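Long-range contacts in Sqt1 (Chaetomium thermophilum, PDB 4ZOY), which is an eight-bladed WD40 beta-propeller chaperone in ribosome biogenesis, thought to capture its client, the nascent ribosomal protein Rpl10 (uL16), while it is still being translated: residues Val236-Phe246 / Gln316-Leu324; His371-Val382 / Leu394-Arg405. One frame throughout, in Å; residues are numbered along the deposited sequence. Where two conformers were deposited one is given.

Contact 1: residues Val236-Phe246 / Gln316-Leu324; sequences VVSLTNVDQRF and QAGTILASL
The Phe246 ring meets Ile320 at its edge: CD1 of Phe246 lies 3.5 Å from CD1 of Ile320, near the ring plane. Over one face of the ring sits Leu239 CB, offset toward the rim. The Arg245 guanidinium carries Ser323 OG over one of its faces, in one of two conformers of the serine. The angle there is too poor for a hydrogen bond. Ser323 OG is bonded instead to Lys274 NZ, which also binds Arg245 O and so joins both segments.

Ile320 is the apolar centre. Its CD1 also touches Leu239 CD1 at 3.9 Å. Arg245 CG, anti to the backbone N (chi1 168°), lies 3.7 Å from Ile320 CG1. The bend at chi2 brings Arg245 NE to Ile320 CG2. Near the turn Gln316-Thr319, Val237 CG2 rests against the backbone of Gly318, 3.6 Å from Gly318 N. Gly318 has the positive phi (86°) of the third place in this type II turn, where a side chain would be jammed against the preceding carbonyl. Val276 of strand 273-277 packs on Leu239, Phe246 and Ile320 together.

Two waters add further polar links. One donates to Val236 O and weakly to Ala317 O. Another donates to Ile320 O and accepts weakly from Arg245 NE. The contact joins the outermost strands of two neighbouring propeller blades, 235-239 and 320-324. Its chemistry is that of side-by-side blade packing: apolar groups meeting between the blades, with a lysine and bridging waters supplying the polar ties.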
loop_
_atom_site.group_PDB
_atom_site.type_symbol
_atom_site.label_atom_id
_atom_site.label_comp_id
_atom_site.label_asym_id
_atom_site.label_seq_id
_atom_site.Cartn_x
_atom_site.Cartn_y
_atom_site.Cartn_z
ATOM N N VAL A 236 -13.019 9.875 -14.547
ATOM C CA VAL A 236 -12.299 10.381 -15.722
ATOM C C VAL A 236 -11.869 9.249 -16.652
ATOM O O VAL A 236 -11.568 9.485 -17.828
ATOM C CB VAL A 236 -11.043 11.186 -15.360
ATOM C CG1 VAL A 236 -11.414 12.400 -14.528
ATOM C CG2 VAL A 236 -10.023 10.316 -14.628
ATOM N N VAL A 237 -11.820 8.041 -16.098
ATOM C CA VAL A 237 -11.561 6.795 -16.825
ATOM C C VAL A 237 -12.437 5.706 -16.229
ATOM O O VAL A 237 -12.505 5.560 -15.006
ATOM C CB VAL A 237 -10.078 6.341 -16.730
ATOM C CG1 VAL A 237 -9.907 4.914 -17.277
ATOM C CG2 VAL A 237 -9.166 7.297 -17.447
ATOM N N SER A 238 -13.122 4.956 -17.086
ATOM C CA SER A 238 -13.856 3.768 -16.682
ATOM C C SER A 238 -13.618 2.693 -17.732
ATOM O O SER A 238 -13.993 2.863 -18.897
ATOM C CB SER A 238 -15.358 4.053 -16.536
ATOM O OG SER A 238 -15.642 4.761 -15.338
ATOM N N LEU A 239 -12.975 1.601 -17.331
ATOM C CA LEU A 239 -12.700 0.486 -18.231
ATOM C C LEU A 239 -13.161 -0.809 -17.585
ATOM O O LEU A 239 -12.945 -1.033 -16.387
ATOM C CB LEU A 239 -11.214 0.421 -18.577
ATOM C CG LEU A 239 -10.713 1.582 -19.435
ATOM C CD1 LEU A 239 -9.200 1.642 -19.416
ATOM C CD2 LEU A 239 -11.225 1.424 -20.868
ATOM N N THR A 240 -13.813 -1.658 -18.371
ATOM C CA THR A 240 -14.385 -2.879 -17.835
ATOM C C THR A 240 -14.066 -4.085 -18.696
ATOM O O THR A 240 -13.312 -3.990 -19.670
ATOM C CB THR A 240 -15.919 -2.794 -17.702
ATOM O OG1 THR A 240 -16.505 -2.820 -19.011
ATOM C CG2 THR A 240 -16.346 -1.526 -16.969
ATOM N N ASN A 241 -14.669 -5.216 -18.338
ATOM C CA ASN A 241 -14.427 -6.490 -19.011
ATOM C C ASN A 241 -14.861 -6.509 -20.479
ATOM O O ASN A 241 -14.384 -7.339 -21.255
ATOM C CB ASN A 241 -15.127 -7.628 -18.253
ATOM C CG ASN A 241 -16.614 -7.375 -18.042
ATOM O OD1 ASN A 241 -17.110 -6.268 -18.250
ATOM N ND2 ASN A 241 -17.330 -8.407 -17.613
ATOM N N VAL A 242 -15.754 -5.602 -20.860
ATOM C CA VAL A 242 -16.206 -5.540 -22.248
ATOM C C VAL A 242 -15.179 -4.856 -23.147
ATOM O O VAL A 242 -15.225 -4.994 -24.368
ATOM C CB VAL A 242 -17.563 -4.816 -22.370
ATOM C CG1 VAL A 242 -18.523 -5.328 -21.313
ATOM C CG2 VAL A 242 -17.388 -3.315 -22.240
ATOM N N ASP A 243 -14.250 -4.123 -22.541
ATOM C CA ASP A 243 -13.167 -3.495 -23.281
ATOM C C ASP A 243 -12.053 -4.526 -23.508
ATOM O O ASP A 243 -11.201 -4.738 -22.646
ATOM C CB ASP A 243 -12.650 -2.256 -22.531
ATOM C CG ASP A 243 -13.739 -1.197 -22.306
ATOM O OD1 ASP A 243 -14.195 -0.590 -23.301
ATOM O OD2 ASP A 243 -14.124 -0.939 -21.138
ATOM N N GLN A 244 -12.080 -5.171 -24.673
ATOM C CA GLN A 244 -11.244 -6.335 -24.967
ATOM C C GLN A 244 -9.745 -6.080 -24.834
ATOM O O GLN A 244 -8.979 -6.974 -24.484
ATOM C CB GLN A 244 -11.536 -6.838 -26.385
ATOM C CG GLN A 244 -12.840 -7.610 -26.520
ATOM C CD GLN A 244 -13.247 -7.826 -27.965
ATOM O OE1 GLN A 244 -12.869 -7.058 -28.849
ATOM N NE2 GLN A 244 -14.023 -8.875 -28.211
ATOM N N ARG A 245 -9.331 -4.856 -25.121
ATOM C CA ARG A 245 -7.919 -4.502 -25.076
ATOM C C ARG A 245 -7.485 -4.278 -23.618
ATOM O O ARG A 245 -6.291 -4.238 -23.306
ATOM C CB ARG A 245 -7.666 -3.268 -25.959
ATOM C CG ARG A 245 -6.323 -2.616 -25.806
ATOM C CD ARG A 245 -5.238 -3.654 -26.006
ATOM N NE ARG A 245 -3.921 -3.098 -25.748
ATOM C CZ ARG A 245 -2.788 -3.775 -25.877
ATOM N NH1 ARG A 245 -2.820 -5.055 -26.228
ATOM N NH2 ARG A 245 -1.619 -3.180 -25.634
ATOM N N PHE A 246 -8.464 -4.196 -22.722
ATOM C CA PHE A 246 -8.179 -3.920 -21.319
ATOM C C PHE A 246 -8.369 -5.135 -20.426
ATOM O O PHE A 246 -7.677 -5.287 -19.418
ATOM C CB PHE A 246 -9.076 -2.790 -20.810
ATOM C CG PHE A 246 -8.846 -2.457 -19.364
ATOM C CD1 PHE A 246 -7.687 -1.792 -18.990
ATOM C CD2 PHE A 246 -9.761 -2.824 -18.383
ATOM C CE1 PHE A 246 -7.431 -1.487 -17.675
ATOM C CE2 PHE A 246 -9.507 -2.510 -17.039
ATOM C CZ PHE A 246 -8.335 -1.845 -16.697
ATOM N N GLN A 316 -6.181 11.447 -24.865
ATOM C CA GLN A 316 -5.114 10.908 -24.026
ATOM C C GLN A 316 -5.668 10.003 -22.927
ATOM O O GLN A 316 -5.119 8.934 -22.648
ATOM C CB GLN A 316 -4.298 12.042 -23.397
ATOM C CG GLN A 316 -2.867 12.150 -23.914
ATOM C CD GLN A 316 -2.003 13.075 -23.075
ATOM O OE1 GLN A 316 -2.374 13.446 -21.959
ATOM N NE2 GLN A 316 -0.839 13.445 -23.605
ATOM N N ALA A 317 -6.766 10.434 -22.313
ATOM C CA ALA A 317 -7.329 9.730 -21.166
ATOM C C ALA A 317 -8.095 8.470 -21.548
ATOM O O ALA A 317 -8.912 8.472 -22.469
ATOM C CB ALA A 317 -8.237 10.661 -20.378
ATOM N N GLY A 318 -7.833 7.393 -20.818
ATOM C CA GLY A 318 -8.614 6.185 -20.947
ATOM C C GLY A 318 -8.150 5.239 -22.036
ATOM O O GLY A 318 -8.768 4.203 -22.258
ATOM N N THR A 319 -7.079 5.593 -22.725
ATOM C CA THR A 319 -6.562 4.684 -23.736
ATOM C C THR A 319 -5.473 3.811 -23.134
ATOM O O THR A 319 -4.785 4.199 -22.176
ATOM C CB THR A 319 -6.008 5.423 -24.967
ATOM O OG1 THR A 319 -4.825 6.135 -24.608
ATOM C CG2 THR A 319 -7.046 6.401 -25.518
ATOM N N ILE A 320 -5.338 2.618 -23.690
ATOM C CA ILE A 320 -4.311 1.686 -23.262
ATOM C C ILE A 320 -3.005 2.021 -23.959
ATOM O O ILE A 320 -2.901 1.916 -25.189
ATOM C CB ILE A 320 -4.692 0.238 -23.580
ATOM C CG1 ILE A 320 -6.119 -0.070 -23.114
ATOM C CG2 ILE A 320 -3.672 -0.713 -22.980
ATOM C CD1 ILE A 320 -6.337 0.078 -21.642
ATOM N N LEU A 321 -1.994 2.368 -23.205
ATOM C CA LEU A 321 -0.744 2.823 -23.746
ATOM C C LEU A 321 0.293 1.698 -23.828
ATOM O O LEU A 321 1.222 1.799 -24.538
ATOM C CB LEU A 321 -0.194 3.955 -22.879
ATOM C CG LEU A 321 -1.085 5.195 -22.795
ATOM C CD1 LEU A 321 -0.597 6.174 -21.749
ATOM C CD2 LEU A 321 -1.174 5.889 -24.136
ATOM N N ALA A 322 0.096 0.676 -23.022
ATOM C CA ALA A 322 0.948 -0.488 -23.006
ATOM C C ALA A 322 0.279 -1.613 -22.250
ATOM O O ALA A 322 -0.567 -1.372 -21.495
ATOM C CB ALA A 322 2.295 -0.175 -22.399
ATOM N N SER A 323 0.623 -2.835 -22.728
ATOM C CA SER A 323 0.152 -4.037 -22.058
ATOM C C SER A 323 1.363 -4.915 -21.808
ATOM O O SER A 323 2.223 -5.037 -22.672
ATOM C CB SER A 323 -0.889 -4.786 -22.895
ATOM O OG SER A 323 -2.084 -4.036 -23.023
ATOM N N LEU A 324 1.394 -5.476 -20.674
ATOM C CA LEU A 324 2.494 -6.314 -20.252
ATOM C C LEU A 324 2.199 -7.648 -19.628
ATOM O O LEU A 324 1.398 -7.787 -18.785
ATOM C CB LEU A 324 3.424 -5.567 -19.274
ATOM C CG LEU A 324 3.727 -4.110 -19.578
ATOM C CD1 LEU A 324 4.282 -3.380 -18.369
ATOM C CD2 LEU A 324 4.728 -4.028 -20.680
HETATM O O HOH W 1 -11.523 8.171 -20.245
HETATM O O HOH W 2 -3.678 -0.184 -27.080
#

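Contact 2: residues His371-Val382 / Leu394-Arg405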
loop_
_atom_site.group_PDB
_atom_site.type_symbol
_atom_site.label_atom_id
_atom_site.label_comp_id
_atom_site.label_asym_id
_atom_site.label_seq_id
_atom_site.Cartn_x
_atom_site.Cartn_y
_atom_site.Cartn_z
ATOM N N HIS A 371 11.639 -13.672 -4.444
ATOM C CA HIS A 371 11.245 -14.274 -3.178
ATOM C C HIS A 371 11.010 -15.765 -3.371
ATOM O O HIS A 371 9.972 -16.317 -2.987
ATOM C CB HIS A 371 10.027 -13.550 -2.604
ATOM C CG HIS A 371 10.381 -12.203 -2.061
ATOM N ND1 HIS A 371 10.767 -12.000 -0.753
ATOM C CD2 HIS A 371 10.493 -11.000 -2.675
ATOM C CE1 HIS A 371 11.093 -10.733 -0.579
ATOM N NE2 HIS A 371 10.935 -10.103 -1.732
ATOM N N ALA A 372 12.024 -16.401 -3.956
ATOM C CA ALA A 372 11.956 -17.806 -4.347
ATOM C C ALA A 372 10.713 -18.042 -5.206
ATOM O O ALA A 372 10.465 -17.285 -6.141
ATOM C CB ALA A 372 11.963 -18.703 -3.113
ATOM N N GLU A 373 9.927 -19.065 -4.902
ATOM C CA GLU A 373 8.694 -19.302 -5.643
ATOM C C GLU A 373 7.472 -18.929 -4.808
ATOM O O GLU A 373 6.353 -19.358 -5.102
ATOM C CB GLU A 373 8.604 -20.763 -6.105
ATOM C CG GLU A 373 9.578 -21.121 -7.237
ATOM C CD GLU A 373 11.036 -21.094 -6.810
ATOM O OE1 GLU A 373 11.406 -21.885 -5.913
ATOM O OE2 GLU A 373 11.814 -20.284 -7.367
ATOM N N ASP A 374 7.694 -18.124 -3.770
ATOM C CA ASP A 374 6.624 -17.659 -2.893
ATOM C C ASP A 374 6.166 -16.271 -3.326
ATOM O O ASP A 374 6.950 -15.514 -3.889
ATOM C CB ASP A 374 7.088 -17.621 -1.433
ATOM C CG ASP A 374 7.596 -18.968 -0.943
ATOM O OD1 ASP A 374 6.770 -19.890 -0.810
ATOM O OD2 ASP A 374 8.817 -19.090 -0.682
ATOM N N PRO A 375 4.899 -15.931 -3.062
ATOM C CA PRO A 375 4.376 -14.618 -3.478
ATOM C C PRO A 375 5.179 -13.402 -3.023
ATOM O O PRO A 375 5.577 -13.288 -1.863
ATOM C CB PRO A 375 2.990 -14.587 -2.839
ATOM C CG PRO A 375 2.562 -16.013 -2.875
ATOM C CD PRO A 375 3.812 -16.846 -2.669
ATOM N N VAL A 376 5.429 -12.498 -3.962
ATOM C CA VAL A 376 5.920 -11.174 -3.627
ATOM C C VAL A 376 4.704 -10.358 -3.231
ATOM O O VAL A 376 3.813 -10.117 -4.044
ATOM C CB VAL A 376 6.645 -10.502 -4.801
ATOM C CG1 VAL A 376 7.227 -9.160 -4.364
ATOM C CG2 VAL A 376 7.746 -11.395 -5.337
ATOM N N VAL A 377 4.655 -9.963 -1.970
ATOM C CA VAL A 377 3.476 -9.347 -1.389
ATOM C C VAL A 377 3.447 -7.832 -1.605
ATOM O O VAL A 377 2.388 -7.239 -1.884
ATOM C CB VAL A 377 3.407 -9.679 0.112
ATOM C CG1 VAL A 377 2.325 -8.873 0.811
ATOM C CG2 VAL A 377 3.178 -11.194 0.298
ATOM N N LYS A 378 4.607 -7.199 -1.467
ATOM C CA LYS A 378 4.700 -5.752 -1.572
ATOM C C LYS A 378 6.047 -5.333 -2.100
ATOM O O LYS A 378 7.070 -5.881 -1.698
ATOM C CB LYS A 378 4.459 -5.109 -0.199
ATOM C CG LYS A 378 4.579 -3.585 -0.201
ATOM C CD LYS A 378 4.224 -3.000 1.159
ATOM C CE LYS A 378 4.526 -1.509 1.217
ATOM N NZ LYS A 378 3.879 -0.860 2.395
ATOM N N VAL A 379 6.039 -4.354 -2.999
ATOM C CA VAL A 379 7.251 -3.659 -3.412
ATOM C C VAL A 379 7.033 -2.170 -3.195
ATOM O O VAL A 379 5.919 -1.647 -3.384
ATOM C CB VAL A 379 7.630 -3.930 -4.886
ATOM C CG1 VAL A 379 7.844 -5.413 -5.126
ATOM C CG2 VAL A 379 6.571 -3.370 -5.874
ATOM N N GLU A 380 8.090 -1.480 -2.783
ATOM C CA GLU A 380 7.976 -0.045 -2.486
ATOM C C GLU A 380 9.332 0.625 -2.591
ATOM O O GLU A 380 10.309 0.153 -1.993
ATOM C CB GLU A 380 7.383 0.179 -1.092
ATOM C CG GLU A 380 7.143 1.654 -0.767
ATOM C CD GLU A 380 6.702 1.849 0.666
ATOM O OE1 GLU A 380 5.492 1.690 0.961
ATOM O OE2 GLU A 380 7.567 2.156 1.503
ATOM N N PHE A 381 9.405 1.719 -3.353
ATOM C CA PHE A 381 10.663 2.442 -3.497
ATOM C C PHE A 381 11.001 3.229 -2.254
ATOM O O PHE A 381 10.122 3.805 -1.604
ATOM C CB PHE A 381 10.608 3.394 -4.696
ATOM C CG PHE A 381 10.716 2.700 -6.010
ATOM C CD1 PHE A 381 11.954 2.472 -6.587
ATOM C CD2 PHE A 381 9.578 2.263 -6.676
ATOM C CE1 PHE A 381 12.065 1.816 -7.815
ATOM C CE2 PHE A 381 9.680 1.608 -7.896
ATOM C CZ PHE A 381 10.920 1.382 -8.467
ATOM N N VAL A 382 12.289 3.251 -1.929
ATOM C CA VAL A 382 12.799 4.136 -0.888
ATOM C C VAL A 382 12.720 5.580 -1.391
ATOM O O VAL A 382 13.252 5.904 -2.454
ATOM C CB VAL A 382 14.251 3.789 -0.506
ATOM C CG1 VAL A 382 14.750 4.732 0.586
ATOM C CG2 VAL A 382 14.350 2.337 -0.060
ATOM N N LEU A 394 16.205 2.380 -5.616
ATOM C CA LEU A 394 16.227 1.391 -4.545
ATOM C C LEU A 394 14.810 0.934 -4.198
ATOM O O LEU A 394 13.945 1.743 -3.846
ATOM C CB LEU A 394 16.929 1.967 -3.314
ATOM C CG LEU A 394 18.458 2.046 -3.429
ATOM C CD1 LEU A 394 19.032 2.867 -2.289
ATOM C CD2 LEU A 394 19.074 0.651 -3.463
ATOM N N LEU A 395 14.602 -0.371 -4.294
ATOM C CA LEU A 395 13.288 -0.983 -4.109
ATOM C C LEU A 395 13.333 -1.971 -2.963
ATOM O O LEU A 395 14.199 -2.854 -2.929
ATOM C CB LEU A 395 12.849 -1.698 -5.391
ATOM C CG LEU A 395 11.432 -2.283 -5.360
ATOM C CD1 LEU A 395 10.426 -1.197 -5.700
ATOM C CD2 LEU A 395 11.309 -3.457 -6.320
ATOM N N THR A 396 12.398 -1.831 -2.035
ATOM C CA THR A 396 12.243 -2.810 -0.955
ATOM C C THR A 396 11.079 -3.733 -1.266
ATOM O O THR A 396 10.026 -3.282 -1.723
ATOM C CB THR A 396 12.008 -2.112 0.374
ATOM O OG1 THR A 396 13.053 -1.164 0.578
ATOM C CG2 THR A 396 12.026 -3.112 1.546
ATOM N N SER A 397 11.275 -5.029 -1.030
ATOM C CA SER A 397 10.223 -6.007 -1.284
ATOM C C SER A 397 10.058 -6.955 -0.095
ATOM O O SER A 397 11.005 -7.177 0.671
ATOM C CB SER A 397 10.514 -6.810 -2.549
ATOM O OG SER A 397 11.683 -7.597 -2.395
ATOM N N CYS A 398 8.864 -7.521 0.065
ATOM C CA CYS A 398 8.681 -8.580 1.059
ATOM C C CYS A 398 7.866 -9.694 0.444
ATOM O O CYS A 398 7.142 -9.485 -0.528
ATOM C CB CYS A 398 8.018 -8.036 2.335
ATOM S SG CYS A 398 6.251 -7.651 2.173
ATOM N N GLY A 399 7.996 -10.894 0.997
ATOM C CA GLY A 399 7.369 -12.043 0.385
ATOM C C GLY A 399 6.950 -13.106 1.366
ATOM O O GLY A 399 7.299 -13.076 2.553
ATOM N N MET A 400 6.195 -14.062 0.847
ATOM C CA MET A 400 5.739 -15.172 1.661
ATOM C C MET A 400 6.847 -16.183 1.927
ATOM O O MET A 400 6.608 -17.203 2.572
ATOM C CB MET A 400 4.541 -15.843 1.002
ATOM C CG MET A 400 3.297 -14.971 1.010
ATOM S SD MET A 400 2.746 -14.553 2.680
ATOM C CE MET A 400 2.115 -16.119 3.257
ATOM N N ASP A 401 8.057 -15.899 1.457
ATOM C CA ASP A 401 9.206 -16.699 1.863
ATOM C C ASP A 401 9.703 -16.258 3.243
ATOM O O ASP A 401 10.599 -16.870 3.807
ATOM C CB ASP A 401 10.332 -16.634 0.806
ATOM C CG ASP A 401 10.872 -15.233 0.574
ATOM O OD1 ASP A 401 10.250 -14.253 1.029
ATOM O OD2 ASP A 401 11.930 -15.149 -0.073
ATOM N N GLY A 402 9.110 -15.196 3.783
ATOM C CA GLY A 402 9.474 -14.711 5.101
ATOM C C GLY A 402 10.644 -13.746 5.111
ATOM O O GLY A 402 11.164 -13.423 6.179
ATOM N N VAL A 403 11.035 -13.264 3.934
ATOM C CA VAL A 403 12.215 -12.412 3.816
ATOM C C VAL A 403 11.849 -11.029 3.276
ATOM O O VAL A 403 10.912 -10.887 2.482
ATOM C CB VAL A 403 13.277 -13.066 2.909
ATOM C CG1 VAL A 403 14.570 -12.276 2.924
ATOM C CG2 VAL A 403 13.542 -14.508 3.376
ATOM N N VAL A 404 12.559 -10.014 3.759
ATOM C CA VAL A 404 12.493 -8.666 3.200
ATOM C C VAL A 404 13.791 -8.428 2.450
ATOM O O VAL A 404 14.869 -8.770 2.934
ATOM C CB VAL A 404 12.307 -7.596 4.290
ATOM C CG1 VAL A 404 12.202 -6.201 3.663
ATOM C CG2 VAL A 404 11.085 -7.906 5.126
ATOM N N ARG A 405 13.697 -7.869 1.250
ATOM C CA ARG A 405 14.890 -7.631 0.452
ATOM C C ARG A 405 14.932 -6.215 -0.078
ATOM O O ARG A 405 13.906 -5.551 -0.182
ATOM C CB ARG A 405 14.973 -8.633 -0.707
ATOM C CG ARG A 405 15.227 -10.063 -0.246
ATOM C CD ARG A 405 15.595 -11.026 -1.361
ATOM N NE ARG A 405 16.019 -12.290 -0.757
ATOM C CZ ARG A 405 15.198 -13.299 -0.497
ATOM N NH1 ARG A 405 13.916 -13.231 -0.824
ATOM N NH2 ARG A 405 15.664 -14.397 0.097
HETATM O O HOH W 3 14.346 4.484 -4.533
#
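Leu395 CD1 sits over the centre of the Phe381 ring, a CH-pi contact of 3.6 Å from CD1 to the ring centroid. The other methyl of Leu395, CD2, packs on Val379 CB at 4.0 Å. With CG of Leu395 anti to the backbone N (chi1 -175°) and chi2 at 83°, the two methyls part, CD1 to the ring and CD2 to Val379. On the opposite face of the sheet from Leu395 and Phe381, Cys398 SG lies against Lys378 CB. Val377 and Lys378 both face Cys398 in a classic beta bulge. Met400 CG then covers Val377 CG2 and the Pro375 ring.

Strands 376-381 and 394-399 run antiparallel. Glu380 and Thr396 exchange two backbone hydrogen bonds, and Met400 N binds Pro375 O beyond the bulge.

At the polar edge the His371 ring lies with one face over the backbone of Cys398 and Gly399, where a side chain on Gly399 would clash with His371 ND1. His371 ND1 donates to Asp401 OD1 (2.9 Å) on its syn side. His371 NE2 shares a 2.7 Å hydrogen bond with Ser397 OG, which also binds Trp407 NE1. Val403 N reaches Asp401 OD1 from the opposite face of the carboxylate, at 3.2 Å, making an Asx turn. Arg405 NH1 forms a 2.9 Å salt bridge with OD2 of Asp401, while Arg405 NE pairs with Glu444. With an alanine in place of Asp401, His371 ND1 and Val403 N would probably lose their acceptor, and the imidazole would be less firmly held against turning.

This is the Asp-His-Ser-Trp tetrad characteristic of WD40 blades. The bonds fix the imidazole at both nitrogens, and the neighbouring arginine is likely to keep the aspartate ionised.

From the N terminus, strand 235-239 ends one blade and the chain enters the next. Contact 1 closes when it returns on strand 320-324, after strands 252-257, 263-268 and 273-277 and an unmodelled part, 282-315. It therefore encloses most of a blade and ties two adjacent blades at their outer edges. The chain then builds the blade that runs from strand 331-336 to strand 362-367. Contact 2 follows and closes a short loop, 383-393, within a single blade. It also fastens the connection from strand 362-367 to the turn after strand 394-399. The two contacts are in series and neither nest nor cross. The centres of contact 1 and contact 2 are about 28 Å apart.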